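Local coordinates for glycosyl hydrolases family 31 family protein (Aspergillus niger, PDB 6DRU) that hydrolyses terminal, non-reducing alpha-D-xylose residues from xyloglucan oligosaccharides, releasing alpha-xylose, at residues A[32-36]-A[37-41]; A[337-341]-A[342-346]; A[373-376]-A[377-381]; A[381-384]-A[385-389]; A[440-443]-A[444-447]. One frame throughout, in Å; residues are numbered along the deposited sequence.

Overall arrangement
From the N terminus, contact 1 is the turn where strand 28-35 of the eight-stranded beta sheet ends, some 31 Å by centres from contact 2. The other four lie in the TIM-barrel region. Contact 2 terminates helix 335-340; contact 3 is one run within helix 370-385, and contact 4 follows directly, sharing Lys381 and leading toward strand 391-394. Contact 5 lies in helix 439-455. Each joins adjoining residues, so they stand in series without nesting or crossing. Phe375 ties contact 3 to contact 2 through Leu338 and Leu343, while Arg373 and Leu376 pack against contact 5 and so join helices 370-385 and 439-455. Contacts 1 and 2 both touch a second subunit.

Contact 1: residues A[32-36]-A[37-41]; sequences RAWPF and RPPSG
Trp34 and Pro39 meet by a CH-pi contact. Pro39 CD stands 3.7 Å from the centroid of the six-membered ring of Trp34, 16° off its normal, and therefore over the face. Pro39 CG extends the overlap to CE3 of the Trp34 benzo ring, 3.7 Å away, and the two side chains run roughly perpendicular. Trp34 CG sits between its own N and carbonyl carbon (chi1 61°), a torsion that lays the indole beneath the returning chain; at the pyrrole end, Trp34 NE1 is 3.6 Å from Pro38 CA.

The backbone bond across the bend runs from Arg37 N to Pro35 O at 2.7 Å, spanning a single residue. With Phe36 at a phi of 67° and a negative psi, this is a classic gamma turn, and it reverses the chain where strand 28-35, an interior strand of its sheet, ends.

A third kind of contact involves the guanidinium of Arg37. Its chain bends at chi2 and folds back so that Phe36 CB covers one face of the group, 3.6 Å from Arg37 NH1, while the phenyl plane is oblique to it. The polar end of Arg37 serves the assembly: NH2 is hydrogen-bonded to Asn426 OD1 and Gly430 O of a second subunit. The Phe36 ring stacks on Phe16 of its own chain, and Phe36 also packs on Tyr427 of that second subunit.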
# COMPACT_ATOMS: atom_id res chain seq x y z
N ARG A 32 -15.05 -21.62 6.93
CA ARG A 32 -14.94 -20.21 6.59
C ARG A 32 -14.40 -19.44 7.79
O ARG A 32 -14.81 -19.69 8.93
CB ARG A 32 -16.29 -19.63 6.14
CG ARG A 32 -16.61 -19.93 4.68
CD ARG A 32 -17.98 -19.40 4.27
NE ARG A 32 -19.07 -20.16 4.88
CZ ARG A 32 -20.35 -19.99 4.58
NH1 ARG A 32 -20.71 -19.09 3.67
NH2 ARG A 32 -21.27 -20.73 5.18
N ALA A 33 -13.49 -18.51 7.53
CA ALA A 33 -12.84 -17.74 8.58
C ALA A 33 -12.64 -16.31 8.12
O ALA A 33 -12.36 -16.05 6.95
CB ALA A 33 -11.49 -18.36 8.97
N TRP A 34 -12.78 -15.37 9.06
CA TRP A 34 -12.62 -13.95 8.77
C TRP A 34 -12.19 -13.20 10.02
O TRP A 34 -12.67 -13.51 11.12
CB TRP A 34 -13.91 -13.34 8.22
CG TRP A 34 -15.08 -13.39 9.16
CD1 TRP A 34 -15.42 -12.47 10.10
CD2 TRP A 34 -16.07 -14.43 9.24
NE1 TRP A 34 -16.56 -12.86 10.77
CE2 TRP A 34 -16.97 -14.06 10.26
CE3 TRP A 34 -16.28 -15.63 8.55
CZ2 TRP A 34 -18.07 -14.85 10.60
CZ3 TRP A 34 -17.37 -16.41 8.90
CH2 TRP A 34 -18.25 -16.02 9.91
N PRO A 35 -11.28 -12.22 9.90
CA PRO A 35 -10.92 -11.39 11.05
C PRO A 35 -11.71 -10.09 11.13
O PRO A 35 -11.86 -9.38 10.12
CB PRO A 35 -9.43 -11.13 10.83
CG PRO A 35 -9.28 -11.12 9.34
CD PRO A 35 -10.33 -12.06 8.78
N PHE A 36 -12.22 -9.77 12.32
CA PHE A 36 -12.88 -8.51 12.64
C PHE A 36 -14.21 -8.30 11.91
O PHE A 36 -15.27 -8.32 12.54
CB PHE A 36 -11.95 -7.33 12.37
CG PHE A 36 -10.83 -7.20 13.36
CD1 PHE A 36 -11.05 -6.65 14.61
CD2 PHE A 36 -9.54 -7.62 13.04
CE1 PHE A 36 -10.03 -6.53 15.53
CE2 PHE A 36 -8.51 -7.49 13.96
CZ PHE A 36 -8.75 -6.95 15.20
N ARG A 37 -14.17 -8.11 10.58
CA ARG A 37 -15.42 -7.71 9.92
C ARG A 37 -16.13 -8.92 9.35
O ARG A 37 -15.49 -9.76 8.68
CB ARG A 37 -15.17 -6.70 8.80
CG ARG A 37 -14.29 -5.51 9.17
CD ARG A 37 -12.80 -5.83 9.10
NE ARG A 37 -12.00 -4.77 9.68
CZ ARG A 37 -10.69 -4.86 9.90
NH1 ARG A 37 -10.04 -5.98 9.59
NH2 ARG A 37 -10.03 -3.84 10.42
N PRO A 38 -17.44 -9.03 9.56
CA PRO A 38 -18.19 -10.19 9.06
C PRO A 38 -18.26 -10.18 7.54
O PRO A 38 -18.02 -9.14 6.91
CB PRO A 38 -19.58 -10.00 9.68
CG PRO A 38 -19.37 -9.05 10.82
CD PRO A 38 -18.28 -8.14 10.38
N PRO A 39 -18.58 -11.32 6.93
CA PRO A 39 -18.64 -11.37 5.46
C PRO A 39 -19.71 -10.43 4.92
O PRO A 39 -20.80 -10.32 5.47
CB PRO A 39 -18.98 -12.84 5.17
CG PRO A 39 -18.55 -13.58 6.39
CD PRO A 39 -18.78 -12.65 7.53
N SER A 40 -19.36 -9.75 3.82
CA SER A 40 -20.32 -8.87 3.16
C SER A 40 -21.55 -9.63 2.68
O SER A 40 -22.65 -9.07 2.63
CB SER A 40 -19.65 -8.15 1.99
OG SER A 40 -18.33 -7.76 2.32
N GLY A 41 -21.38 -10.90 2.31
CA GLY A 41 -22.43 -11.66 1.67
C GLY A 41 -22.39 -11.62 0.16
O GLY A 41 -23.10 -12.41 -0.48

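Contact 2: residues A[337-341]-A[342-346]; sequences ALQAN and GLLSA
Leu338 lies at about a right angle to both Leu343 and Leu344, and its branches share the work. Leu338 CD2 reaches Leu343 CB at 3.8 Å, whereas Leu338 CB lies 3.7 Å from Leu344 CD2. Leu344 thus approaches the root of the Leu338 side chain and Leu343 its tip. The other methyl of Leu344, CD1, comes to 4.0 Å from Gln339 NE2, and here too the side chains run nearly perpendicular. Gln339 is bent at chi2, which brings its amide round beside that methyl; NE2 has a weak hydrogen bond to Tyr335 OH.

The backbone gives this packing its frame, a Schellman motif at the C-terminal end of helix 335-340. Leu343 N donates to Leu338 O across 3.0 Å, the 6-to-1 bond, with the donor in the carbonyl plane. Inside it a weak 5-to-2 bond joins Gly342 N to Gln339 O at 3.4 Å. Gly342 supplies the positive phi (62°) that the motif needs, and the Leu338-Leu343 pair is its usual apolar contact.

Asn341, the first residue to depart from helical angles, folds its amide back on the last turn. ND2 donates to Ala337 O at 2.9 Å with a nearly straight N-H...O angle of 173°, and the acceptor lies close to the amide plane. Asn341 N grips the same carbonyl oxygen from the opposite face. Leu343 CG rests 3.8 Å from Asn341 CB, and outside the turn Leu338 and Leu343 both pack on Phe375 of helix 370-385.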
# COMPACT_ATOMS: atom_id res chain seq x y z
N ALA A 337 -19.80 3.04 -26.72
CA ALA A 337 -20.85 2.50 -25.85
C ALA A 337 -20.25 1.69 -24.71
O ALA A 337 -20.71 1.80 -23.56
CB ALA A 337 -21.81 1.64 -26.67
N LEU A 338 -19.23 0.88 -24.99
CA LEU A 338 -18.59 0.10 -23.94
C LEU A 338 -17.93 1.00 -22.91
O LEU A 338 -17.93 0.70 -21.71
CB LEU A 338 -17.55 -0.85 -24.55
CG LEU A 338 -18.09 -2.03 -25.36
CD1 LEU A 338 -17.02 -2.56 -26.29
CD2 LEU A 338 -18.58 -3.11 -24.42
N GLN A 339 -17.35 2.11 -23.36
CA GLN A 339 -16.69 3.04 -22.45
C GLN A 339 -17.71 3.79 -21.60
O GLN A 339 -17.50 3.97 -20.39
CB GLN A 339 -15.83 4.02 -23.24
CG GLN A 339 -14.86 4.82 -22.39
CD GLN A 339 -13.68 3.99 -21.93
OE1 GLN A 339 -13.63 3.56 -20.79
NE2 GLN A 339 -12.73 3.78 -22.83
N ALA A 340 -18.82 4.22 -22.20
CA ALA A 340 -19.77 5.07 -21.50
C ALA A 340 -20.55 4.30 -20.44
O ALA A 340 -20.83 4.84 -19.36
CB ALA A 340 -20.73 5.72 -22.50
N ASN A 341 -20.90 3.06 -20.73
CA ASN A 341 -21.68 2.24 -19.81
C ASN A 341 -20.82 1.47 -18.82
O ASN A 341 -21.34 0.62 -18.09
CB ASN A 341 -22.58 1.28 -20.59
CG ASN A 341 -23.68 2.01 -21.34
OD1 ASN A 341 -24.76 2.25 -20.81
ND2 ASN A 341 -23.40 2.36 -22.59
N GLY A 342 -19.52 1.74 -18.78
CA GLY A 342 -18.64 1.08 -17.83
C GLY A 342 -18.57 -0.42 -18.00
O GLY A 342 -18.61 -1.17 -17.02
N LEU A 343 -18.46 -0.89 -19.25
CA LEU A 343 -18.39 -2.31 -19.54
C LEU A 343 -16.97 -2.77 -19.84
O LEU A 343 -16.78 -3.90 -20.32
CB LEU A 343 -19.31 -2.65 -20.71
CG LEU A 343 -20.72 -2.08 -20.65
CD1 LEU A 343 -21.50 -2.47 -21.89
CD2 LEU A 343 -21.44 -2.56 -19.39
N LEU A 344 -15.97 -1.95 -19.55
CA LEU A 344 -14.58 -2.29 -19.79
C LEU A 344 -13.81 -2.29 -18.48
O LEU A 344 -13.98 -1.39 -17.65
CB LEU A 344 -13.92 -1.32 -20.77
CG LEU A 344 -14.60 -1.12 -22.13
CD1 LEU A 344 -13.92 0.00 -22.89
CD2 LEU A 344 -14.57 -2.41 -22.93
N SER A 345 -12.97 -3.30 -18.30
CA SER A 345 -11.99 -3.26 -17.23
C SER A 345 -10.93 -2.22 -17.55
O SER A 345 -10.82 -1.73 -18.69
CB SER A 345 -11.36 -4.63 -17.02
OG SER A 345 -10.57 -5.00 -18.14
N ALA A 346 -10.14 -1.86 -16.55
CA ALA A 346 -9.12 -0.84 -16.76
C ALA A 346 -8.04 -0.98 -15.70
O ALA A 346 -8.33 -1.30 -14.54
CB ALA A 346 -9.73 0.57 -16.71

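Contact 3: residues A[373-376]-A[377-381]; sequences RKFL and WSMLK
The Phe375 ring meets Met379 one helical turn further on, an i to i+4 Met-aromatic contact within helix 370-385 of the TIM barrel. Met379 SD lies 5.5 Å from the ring centroid and 35° off its normal, an oblique approach. The chain of Met379 bends at chi2 and chi3, and its CG is the nearer atom, 4.2 Å from Phe375 CE1. The second flat group, the Trp377 indole, carries Lys381 CB over one face, offset toward the rim; its ring also meets that of Phe392 on strand 391-394 at a steep angle.

A second apolar pair lies on the buried side of the helix, where Leu376 CD1 is 4.0 Å from Leu380 CG and the two side chains cross obliquely. Both leucines press on Leu324 of strand 319-328, so this side seats the helix on the barrel.

Regular i to i+4 bonds hold the backbone, as in Leu380 N to Leu376 O at 3.0 Å and Ser378 N to Lys374 O at 3.0 Å. The bond of Met379 N to Phe375 O is weak by comparison. That carbonyl also accepts from the serine hydroxyl: with OG placed between its own N and carbonyl carbon (chi1 75°), Ser378 donates OG to Phe375 O at 2.6 Å, tilted 33° from the carbonyl plane.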
# COMPACT_ATOMS: atom_id res chain seq x y z
N ARG A 373 -21.71 -8.73 -20.00
CA ARG A 373 -22.02 -10.04 -20.57
C ARG A 373 -23.23 -9.96 -21.50
O ARG A 373 -23.26 -10.61 -22.55
CB ARG A 373 -22.26 -11.06 -19.46
CG ARG A 373 -21.02 -11.36 -18.62
CD ARG A 373 -21.16 -12.68 -17.89
NE ARG A 373 -22.28 -12.70 -16.95
CZ ARG A 373 -22.17 -12.35 -15.67
NH1 ARG A 373 -21.01 -11.95 -15.18
NH2 ARG A 373 -23.24 -12.40 -14.88
N LYS A 374 -24.22 -9.13 -21.14
CA LYS A 374 -25.38 -8.97 -22.00
C LYS A 374 -25.03 -8.21 -23.27
O LYS A 374 -25.50 -8.56 -24.36
CB LYS A 374 -26.49 -8.22 -21.25
CG LYS A 374 -27.54 -7.65 -22.20
CD LYS A 374 -28.82 -7.21 -21.51
CE LYS A 374 -29.46 -6.04 -22.25
NZ LYS A 374 -29.32 -6.17 -23.73
N PHE A 375 -24.19 -7.18 -23.15
CA PHE A 375 -23.77 -6.42 -24.32
C PHE A 375 -23.07 -7.32 -25.33
O PHE A 375 -23.28 -7.19 -26.54
CB PHE A 375 -22.86 -5.27 -23.90
CG PHE A 375 -22.46 -4.37 -25.03
CD1 PHE A 375 -21.38 -4.68 -25.84
CD2 PHE A 375 -23.15 -3.20 -25.28
CE1 PHE A 375 -21.01 -3.85 -26.88
CE2 PHE A 375 -22.78 -2.36 -26.31
CZ PHE A 375 -21.71 -2.69 -27.11
N LEU A 376 -22.23 -8.24 -24.84
CA LEU A 376 -21.44 -9.05 -25.76
C LEU A 376 -22.30 -10.11 -26.44
O LEU A 376 -22.10 -10.41 -27.62
CB LEU A 376 -20.27 -9.69 -25.01
CG LEU A 376 -19.60 -10.89 -25.67
CD1 LEU A 376 -18.83 -10.46 -26.90
CD2 LEU A 376 -18.67 -11.58 -24.67
N TRP A 377 -23.27 -10.68 -25.72
CA TRP A 377 -24.16 -11.65 -26.35
C TRP A 377 -25.07 -10.99 -27.38
O TRP A 377 -25.39 -11.60 -28.40
CB TRP A 377 -25.00 -12.39 -25.31
CG TRP A 377 -25.85 -13.44 -25.95
CD1 TRP A 377 -27.21 -13.45 -26.03
CD2 TRP A 377 -25.39 -14.61 -26.62
NE1 TRP A 377 -27.63 -14.57 -26.71
CE2 TRP A 377 -26.54 -15.30 -27.08
CE3 TRP A 377 -24.13 -15.16 -26.88
CZ2 TRP A 377 -26.45 -16.50 -27.78
CZ3 TRP A 377 -24.05 -16.35 -27.57
CH2 TRP A 377 -25.21 -17.01 -28.01
N SER A 378 -25.49 -9.75 -27.12
CA SER A 378 -26.30 -9.03 -28.10
C SER A 378 -25.55 -8.87 -29.42
O SER A 378 -26.17 -8.81 -30.49
CB SER A 378 -26.71 -7.67 -27.55
OG SER A 378 -25.62 -6.77 -27.56
N MET A 379 -24.22 -8.80 -29.36
CA MET A 379 -23.42 -8.74 -30.58
C MET A 379 -23.28 -10.12 -31.22
O MET A 379 -23.45 -10.27 -32.43
CB MET A 379 -22.03 -8.16 -30.27
CG MET A 379 -22.05 -6.70 -29.85
SD MET A 379 -22.67 -5.60 -31.13
CE MET A 379 -24.19 -5.04 -30.38
N LEU A 380 -22.98 -11.14 -30.41
CA LEU A 380 -22.77 -12.48 -30.95
C LEU A 380 -24.06 -13.07 -31.52
O LEU A 380 -24.03 -13.74 -32.56
CB LEU A 380 -22.19 -13.39 -29.87
CG LEU A 380 -20.84 -12.97 -29.29
CD1 LEU A 380 -20.23 -14.10 -28.46
CD2 LEU A 380 -19.89 -12.54 -30.39
N LYS A 381 -25.19 -12.83 -30.86
CA LYS A 381 -26.45 -13.36 -31.38
C LYS A 381 -26.88 -12.64 -32.65
O LYS A 381 -27.46 -13.26 -33.54
CB LYS A 381 -27.55 -13.25 -30.31
CG LYS A 381 -28.94 -13.58 -30.83
CD LYS A 381 -30.00 -13.31 -29.79
CE LYS A 381 -31.34 -13.92 -30.19
NZ LYS A 381 -31.18 -15.02 -31.19

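Contact 4: residues A[381-384]-A[385-389]; sequences KKNY and YDKGI
Lys381 NZ forms a salt bridge with Asp386 OD1 at 2.6 Å, using the syn lone pair of that oxygen. The lysine chain is extended as far as CE and then bends at chi4 (21°), bringing NZ round to the carboxylate. The same OD1 lies in the plane of the Tyr385 ring, at its edge.

On the buried side, Ile389 CD1 meets the edge of the Tyr384 ring, 3.9 Å from Tyr384 CD1. Both residues also pack on Ala322 of strand 319-328 and on Leu297.

Behind these side chains the backbone sets their positions. Helix 370-385 widens into a pi-type turn, with Asp386 N donating to Lys381 O at 3.0 Å, and this bond carries the aspartate back over its lysine. Tyr384 O then accepts two N-H groups, from Lys387 N at 2.8 Å and from Ile389 N at 3.0 Å. They come from opposite faces of the carbonyl plane, neither on a lone pair. Gly388, at a phi of 97°, lets the chain turn toward strand 391-394.

A carboxylate beside the C-terminal end of a helix would feel the negative end of its dipole, and the ammonium of Lys381 probably offsets this.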
# COMPACT_ATOMS: atom_id res chain seq x y z
N LYS A 381 -25.19 -12.83 -30.86
CA LYS A 381 -26.45 -13.36 -31.38
C LYS A 381 -26.88 -12.64 -32.65
O LYS A 381 -27.46 -13.26 -33.54
CB LYS A 381 -27.55 -13.25 -30.31
CG LYS A 381 -28.94 -13.58 -30.83
CD LYS A 381 -30.00 -13.31 -29.79
CE LYS A 381 -31.34 -13.92 -30.19
NZ LYS A 381 -31.18 -15.02 -31.19
N LYS A 382 -26.56 -11.35 -32.76
CA LYS A 382 -26.95 -10.59 -33.94
C LYS A 382 -26.13 -10.99 -35.16
O LYS A 382 -26.67 -11.16 -36.26
CB LYS A 382 -26.79 -9.10 -33.66
CG LYS A 382 -27.08 -8.20 -34.85
CD LYS A 382 -26.67 -6.76 -34.55
CE LYS A 382 -27.14 -6.32 -33.17
NZ LYS A 382 -26.60 -4.98 -32.79
N ASN A 383 -24.81 -11.15 -34.99
CA ASN A 383 -23.91 -11.33 -36.12
C ASN A 383 -23.47 -12.77 -36.34
O ASN A 383 -22.88 -13.06 -37.39
CB ASN A 383 -22.66 -10.45 -35.92
CG ASN A 383 -23.02 -8.99 -35.75
OD1 ASN A 383 -22.63 -8.36 -34.76
ND2 ASN A 383 -23.76 -8.44 -36.70
N TYR A 384 -23.73 -13.67 -35.39
CA TYR A 384 -23.30 -15.05 -35.55
C TYR A 384 -24.45 -16.03 -35.33
O TYR A 384 -24.82 -16.77 -36.25
CB TYR A 384 -22.16 -15.37 -34.58
CG TYR A 384 -20.88 -14.61 -34.84
CD1 TYR A 384 -19.95 -15.08 -35.77
CD2 TYR A 384 -20.59 -13.43 -34.16
CE1 TYR A 384 -18.77 -14.39 -36.01
CE2 TYR A 384 -19.41 -12.74 -34.40
CZ TYR A 384 -18.51 -13.22 -35.32
OH TYR A 384 -17.34 -12.54 -35.56
N TYR A 385 -25.00 -16.05 -34.12
CA TYR A 385 -25.98 -17.07 -33.75
C TYR A 385 -27.20 -17.04 -34.67
O TYR A 385 -27.67 -18.08 -35.13
CB TYR A 385 -26.40 -16.89 -32.29
CG TYR A 385 -27.12 -18.09 -31.70
CD1 TYR A 385 -28.50 -18.23 -31.82
CD2 TYR A 385 -26.42 -19.07 -31.01
CE1 TYR A 385 -29.15 -19.32 -31.28
CE2 TYR A 385 -27.07 -20.16 -30.46
CZ TYR A 385 -28.43 -20.28 -30.60
OH TYR A 385 -29.08 -21.36 -30.05
N ASP A 386 -27.73 -15.85 -34.94
CA ASP A 386 -28.86 -15.70 -35.84
C ASP A 386 -28.47 -15.80 -37.31
O ASP A 386 -29.30 -15.51 -38.18
CB ASP A 386 -29.57 -14.37 -35.59
CG ASP A 386 -30.34 -14.35 -34.29
OD1 ASP A 386 -30.38 -15.39 -33.60
OD2 ASP A 386 -30.92 -13.29 -33.95
N LYS A 387 -27.23 -16.20 -37.60
CA LYS A 387 -26.76 -16.30 -38.97
C LYS A 387 -26.07 -17.64 -39.24
O LYS A 387 -25.30 -17.76 -40.20
CB LYS A 387 -25.83 -15.14 -39.30
CG LYS A 387 -26.51 -13.77 -39.27
CD LYS A 387 -25.56 -12.67 -39.71
CE LYS A 387 -26.22 -11.31 -39.74
NZ LYS A 387 -25.24 -10.26 -40.15
N GLY A 388 -26.33 -18.65 -38.41
CA GLY A 388 -25.87 -20.00 -38.64
C GLY A 388 -24.61 -20.40 -37.91
O GLY A 388 -24.26 -21.58 -37.91
N ILE A 389 -23.91 -19.45 -37.29
CA ILE A 389 -22.72 -19.74 -36.51
C ILE A 389 -23.14 -19.71 -35.05
O ILE A 389 -23.18 -18.65 -34.42
CB ILE A 389 -21.59 -18.75 -36.81
CG1 ILE A 389 -21.26 -18.76 -38.30
CG2 ILE A 389 -20.35 -19.08 -35.99
CD1 ILE A 389 -20.47 -17.56 -38.76

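Contact 5: residues A[440-443]-A[444-447]; sequences PWAH and QQAI
Gln444 N donates to Pro440 O at 3.0 Å with an N-H...O angle of 170°, close to straight, and Gln445 N repeats the pattern to Trp441 O, also at 3.0 Å. The next backbone bond is less regular: Ala446 N divides between Ala442 O and His443 O, and both bonds are weak.

Trp441 and Gln445, four residues apart, make the main side-chain contact. Gln445 OE1 approaches the six-membered part of the indole obliquely, 3.7 Å from Trp441 CZ3, and the amide plane is turned 66° from the ring. The contact is van der Waals packing. Gln445 CG is anti to N (chi1 176°) and the chain stays extended beyond it, which carries the amide out to the six-membered ring. The Trp441 ring itself meets Phe479 and Phe46 edge-to-face.

Gln444 leans back toward the start of the segment 440-443. Its CG passes 3.4 Å from Pro440 O, and its amide is fixed at both ends by serines, with NE2 bonded to Ser481 OG and OE1 to Ser476 OG. His443 leaves the helix on the barrel side, where ND1 is hydrogen-bonded to Tyr365 OH and the ring packs on Ile394 and Leu376. Ile447 follows on that side, with CD1 beside His443 O and contacts to Phe392 and Ile394.

Two of these side chains, His443 and Ile447, thus press on strand 391-394. Helix 439-455 packs in this way as an outer helix of the TIM barrel, with the side chain of His443 about 8 Å from that of the active-site Asp395.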
# COMPACT_ATOMS: atom_id res chain seq x y z
N PRO A 440 -12.03 -15.72 -16.63
CA PRO A 440 -12.38 -16.70 -17.68
C PRO A 440 -13.61 -17.51 -17.33
O PRO A 440 -14.35 -17.92 -18.24
CB PRO A 440 -11.12 -17.57 -17.77
CG PRO A 440 -10.53 -17.50 -16.41
CD PRO A 440 -10.79 -16.10 -15.93
N TRP A 441 -13.85 -17.77 -16.05
CA TRP A 441 -15.06 -18.47 -15.63
C TRP A 441 -16.30 -17.67 -15.99
O TRP A 441 -17.28 -18.22 -16.50
CB TRP A 441 -14.99 -18.74 -14.13
CG TRP A 441 -16.03 -19.67 -13.59
CD1 TRP A 441 -15.89 -21.01 -13.35
CD2 TRP A 441 -17.37 -19.33 -13.19
NE1 TRP A 441 -17.06 -21.52 -12.83
CE2 TRP A 441 -17.98 -20.51 -12.73
CE3 TRP A 441 -18.10 -18.14 -13.18
CZ2 TRP A 441 -19.29 -20.54 -12.26
CZ3 TRP A 441 -19.41 -18.17 -12.72
CH2 TRP A 441 -19.99 -19.37 -12.27
N ALA A 442 -16.27 -16.36 -15.74
CA ALA A 442 -17.40 -15.51 -16.10
C ALA A 442 -17.50 -15.30 -17.61
O ALA A 442 -18.59 -14.99 -18.10
CB ALA A 442 -17.29 -14.15 -15.40
N HIS A 443 -16.40 -15.45 -18.34
CA HIS A 443 -16.46 -15.37 -19.80
C HIS A 443 -17.18 -16.58 -20.38
O HIS A 443 -18.01 -16.43 -21.29
CB HIS A 443 -15.05 -15.23 -20.38
CG HIS A 443 -15.03 -14.76 -21.80
ND1 HIS A 443 -15.79 -13.71 -22.25
CD2 HIS A 443 -14.32 -15.20 -22.87
CE1 HIS A 443 -15.56 -13.52 -23.53
NE2 HIS A 443 -14.67 -14.40 -23.93
N GLN A 444 -16.87 -17.78 -19.88
CA GLN A 444 -17.66 -18.95 -20.24
C GLN A 444 -19.12 -18.75 -19.88
O GLN A 444 -20.02 -19.10 -20.66
CB GLN A 444 -17.12 -20.20 -19.53
CG GLN A 444 -15.68 -20.54 -19.85
CD GLN A 444 -15.22 -21.79 -19.11
OE1 GLN A 444 -14.86 -21.74 -17.94
NE2 GLN A 444 -15.23 -22.92 -19.81
N GLN A 445 -19.38 -18.18 -18.70
CA GLN A 445 -20.74 -17.95 -18.24
C GLN A 445 -21.51 -17.03 -19.18
O GLN A 445 -22.72 -17.18 -19.34
CB GLN A 445 -20.71 -17.36 -16.82
CG GLN A 445 -22.07 -16.98 -16.26
CD GLN A 445 -21.96 -16.19 -14.97
OE1 GLN A 445 -20.98 -15.48 -14.74
NE2 GLN A 445 -22.97 -16.30 -14.12
N ALA A 446 -20.82 -16.07 -19.82
CA ALA A 446 -21.49 -15.15 -20.72
C ALA A 446 -22.16 -15.89 -21.88
O ALA A 446 -23.31 -15.59 -22.24
CB ALA A 446 -20.50 -14.11 -21.24
N ILE A 447 -21.47 -16.86 -22.47
CA ILE A 447 -22.06 -17.61 -23.58
C ILE A 447 -23.01 -18.68 -23.07
O ILE A 447 -24.02 -18.98 -23.72
CB ILE A 447 -20.98 -18.21 -24.49
CG1 ILE A 447 -20.14 -17.11 -25.12
CG2 ILE A 447 -21.58 -19.06 -25.58
CD1 ILE A 447 -18.86 -16.88 -24.41